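Local coordinates for GH3 beta-N-acetylglucosaminidase (Paenibacillaceae, PDB 6K5J), which hydrolyses terminal beta-linked N-acetylglucosamine residues, acting as a family 3 glycoside hydrolase, at residues K386-V392 / A420-N425. Residue numbers count along the deposited sequence, not the author numbering.
Sequences KTKPVLV and AGYDVN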
ATOM      1  N   LYS A 386       7.841   9.570  34.686  1.00 26.29           N
ATOM      2  CA  LYS A 386       6.408   9.796  34.841  1.00 30.69           C
ATOM      3  C   LYS A 386       6.091  10.965  35.766  1.00 30.93           C
ATOM      4  O   LYS A 386       4.979  11.504  35.705  1.00 28.46           O
ATOM      5  CB  LYS A 386       5.735   8.525  35.359  1.00 30.33           C
ATOM      6  CG  LYS A 386       4.228   8.500  35.191  1.00 32.72           C
ATOM      7  CD  LYS A 386       3.679   7.132  35.561  1.00 33.62           C
ATOM      8  CE  LYS A 386       2.174   7.125  35.561  1.00 32.76           C
ATOM      9  NZ  LYS A 386       1.649   5.769  35.884  1.00 36.30           N
ATOM     10  N   THR A 387       7.034  11.366  36.617  1.00 31.62           N
ATOM     11  CA  THR A 387       6.823  12.485  37.529  1.00 31.56           C
ATOM     12  C   THR A 387       7.023  13.838  36.862  1.00 35.29           C
ATOM     13  O   THR A 387       6.809  14.872  37.512  1.00 30.69           O
ATOM     14  CB  THR A 387       7.759  12.360  38.736  1.00 28.37           C
ATOM     15  OG1 THR A 387       9.115  12.600  38.330  1.00 33.70           O
ATOM     16  CG2 THR A 387       7.660  10.976  39.322  1.00 32.86           C
ATOM     17  N   LYS A 388       7.408  13.860  35.585  1.00 27.02           N
ATOM     18  CA  LYS A 388       7.624  15.111  34.885  1.00 27.96           C
ATOM     19  C   LYS A 388       6.713  15.192  33.664  1.00 30.55           C
ATOM     20  O   LYS A 388       6.334  14.157  33.101  1.00 31.40           O
ATOM     21  CB  LYS A 388       9.088  15.244  34.443  1.00 30.33           C
ATOM     22  CG  LYS A 388      10.087  15.344  35.583  1.00 37.35           C
ATOM     23  CD  LYS A 388      11.507  15.270  35.046  1.00 42.34           C
ATOM     24  CE  LYS A 388      12.469  16.108  35.878  1.00 51.29           C
ATOM     25  NZ  LYS A 388      12.540  15.651  37.293  1.00 51.31           N
ATOM     26  N   PRO A 389       6.344  16.399  33.232  1.00 28.56           N
ATOM     27  CA  PRO A 389       5.524  16.532  32.023  1.00 26.46           C
ATOM     28  C   PRO A 389       6.276  16.041  30.797  1.00 24.60           C
ATOM     29  O   PRO A 389       7.507  15.965  30.774  1.00 26.42           O
ATOM     30  CB  PRO A 389       5.252  18.042  31.925  1.00 27.48           C
ATOM     31  CG  PRO A 389       5.703  18.618  33.244  1.00 35.97           C
ATOM     32  CD  PRO A 389       6.762  17.709  33.756  1.00 30.53           C
ATOM     33  N   VAL A 390       5.511  15.721  29.762  1.00 24.62           N
ATOM     34  CA  VAL A 390       6.056  15.244  28.498  1.00 26.95           C
ATOM     35  C   VAL A 390       5.450  16.080  27.381  1.00 22.88           C
ATOM     36  O   VAL A 390       4.223  16.194  27.279  1.00 24.95           O
ATOM     37  CB  VAL A 390       5.749  13.751  28.274  1.00 25.67           C
ATOM     38  CG1 VAL A 390       6.462  13.229  27.015  1.00 23.66           C
ATOM     39  CG2 VAL A 390       6.140  12.928  29.499  1.00 25.98           C
ATOM     40  N   LEU A 391       6.301  16.666  26.556  1.00 22.39           N
ATOM     41  CA  LEU A 391       5.852  17.340  25.349  1.00 25.68           C
ATOM     42  C   LEU A 391       5.952  16.357  24.188  1.00 24.57           C
ATOM     43  O   LEU A 391       7.045  15.893  23.858  1.00 24.29           O
ATOM     44  CB  LEU A 391       6.695  18.583  25.075  1.00 24.57           C
ATOM     45  CG  LEU A 391       6.362  19.271  23.746  1.00 28.61           C
ATOM     46  CD1 LEU A 391       4.927  19.844  23.758  1.00 25.91           C
ATOM     47  CD2 LEU A 391       7.379  20.343  23.426  1.00 26.18           C
ATOM     48  N   VAL A 392       4.820  16.029  23.580  1.00 22.62           N
ATOM     49  CA  VAL A 392       4.792  15.184  22.392  1.00 22.59           C
ATOM     50  C   VAL A 392       4.492  16.064  21.186  1.00 22.79           C
ATOM     51  O   VAL A 392       3.484  16.785  21.168  1.00 24.82           O
ATOM     52  CB  VAL A 392       3.757  14.054  22.516  1.00 24.30           C
ATOM     53  CG1 VAL A 392       3.713  13.231  21.206  1.00 19.88           C
ATOM     54  CG2 VAL A 392       4.082  13.161  23.720  1.00 20.79           C
ATOM     55  N   ALA A 420      -1.688   5.883  30.046  1.00 28.79           N
ATOM     56  CA  ALA A 420      -0.801   5.284  31.028  1.00 29.76           C
ATOM     57  C   ALA A 420      -0.606   6.163  32.256  1.00 31.55           C
ATOM     58  O   ALA A 420       0.137   5.777  33.162  1.00 33.15           O
ATOM     59  CB  ALA A 420       0.556   4.977  30.394  1.00 27.57           C
ATOM     60  N   GLY A 421      -1.234   7.334  32.300  1.00 28.69           N
ATOM     61  CA  GLY A 421      -1.116   8.221  33.439  1.00 29.62           C
ATOM     62  C   GLY A 421      -0.044   9.281  33.334  1.00 28.34           C
ATOM     63  O   GLY A 421       0.264   9.927  34.341  1.00 32.71           O
ATOM     64  N   TYR A 422       0.530   9.492  32.155  1.00 27.64           N
ATOM     65  CA  TYR A 422       1.537  10.524  31.987  1.00 25.17           C
ATOM     66  C   TYR A 422       0.877  11.884  31.752  1.00 26.17           C
ATOM     67  O   TYR A 422      -0.243  11.985  31.237  1.00 25.73           O
ATOM     68  CB  TYR A 422       2.490  10.163  30.834  1.00 25.83           C
ATOM     69  CG  TYR A 422       3.460   9.073  31.243  1.00 24.94           C
ATOM     70  CD1 TYR A 422       3.011   7.771  31.475  1.00 26.55           C
ATOM     71  CD2 TYR A 422       4.800   9.347  31.440  1.00 25.02           C
ATOM     72  CE1 TYR A 422       3.883   6.772  31.884  1.00 29.93           C
ATOM     73  CE2 TYR A 422       5.687   8.351  31.832  1.00 29.78           C
ATOM     74  CZ  TYR A 422       5.220   7.070  32.060  1.00 30.48           C
ATOM     75  OH  TYR A 422       6.091   6.083  32.465  1.00 31.14           O
ATOM     76  N   ASP A 423       1.574  12.930  32.186  1.00 23.91           N
ATOM     77  CA  ASP A 423       1.135  14.318  32.059  1.00 25.50           C
ATOM     78  C   ASP A 423       1.668  14.833  30.730  1.00 24.35           C
ATOM     79  O   ASP A 423       2.833  15.217  30.621  1.00 24.79           O
ATOM     80  CB  ASP A 423       1.650  15.129  33.245  1.00 24.99           C
ATOM     81  CG  ASP A 423       1.344  16.618  33.141  1.00 26.11           C
ATOM     82  OD1 ASP A 423       0.502  17.019  32.318  1.00 27.31           O
ATOM     83  OD2 ASP A 423       1.965  17.381  33.910  1.00 28.34           O
ATOM     84  N   VAL A 424       0.812  14.841  29.712  1.00 26.58           N
ATOM     85  CA  VAL A 424       1.236  15.000  28.329  1.00 26.27           C
ATOM     86  C   VAL A 424       0.676  16.301  27.774  1.00 25.87           C
ATOM     87  O   VAL A 424      -0.523  16.575  27.894  1.00 25.90           O
ATOM     88  CB  VAL A 424       0.788  13.801  27.472  1.00 24.37           C
ATOM     89  CG1 VAL A 424       1.074  14.046  26.005  1.00 25.92           C
ATOM     90  CG2 VAL A 424       1.478  12.510  27.959  1.00 25.55           C
ATOM     91  N   ASN A 425       1.540  17.089  27.150  1.00 23.33           N
ATOM     92  CA  ASN A 425       1.131  18.177  26.274  1.00 26.09           C
ATOM     93  C   ASN A 425       1.420  17.711  24.848  1.00 26.45           C
ATOM     94  O   ASN A 425       2.575  17.713  24.422  1.00 23.79           O
ATOM     95  CB  ASN A 425       1.895  19.453  26.618  1.00 26.48           C
ATOM     96  CG  ASN A 425       1.423  20.656  25.820  1.00 31.53           C
ATOM     97  OD1 ASN A 425       0.787  20.515  24.778  1.00 28.66           O
ATOM     98  ND2 ASN A 425       1.718  21.854  26.323  1.00 33.54           N
TER
HETATM   99  O   HOH W   1       4.324  12.365  33.128  1.00 24.55           O
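Lys386, Tyr422 and Val390 have the largest areas buried by this contact, where two parallel strands begin side by side. The fully extended side chain of Lys386 lies across the Tyr422 ring, its CG 3.6 Å from the ring centroid in a CH-pi contact over the face, and its NZ donates a hydrogen bond to Ala420 O at 3.1 Å. The lysine thereby bridges the ring and the end of helix 413-419, which Gly421 terminates with positive phi in a Schellman motif. At the ring's edge, Val390 CG2 comes within 4.3 Å of Tyr422 CD2. Between Lys386 and the first strand bond, the two chains are linked by a water that donates to Lys386 O (2.8 Å) and Lys388 O (2.7 Å) and accepts from Asp423 N (3.0 Å). Direct pairing then takes over: Val390 N to Asp423 O (2.9 Å), Asn425 N to Val390 O (2.8 Å) and Val392 N to Asn425 O (2.9 Å). On the sheet face that carries Val390 and Val424, Val392 CG2 meets Val424 CG1 at 3.9 Å, and Leu417 of helix 413-419 touches both Val392 and Val424. On the other face, Leu391 CD1 packs 4.1 Å from CG of Asn425, whose OD1 is hydrogen-bonded to Gln427. Strand 390-396, helix 413-419 and strand 424-430 form a beta-alpha-beta crossover at the edge of a mixed sheet, with 424-430 as an outermost strand in this chain.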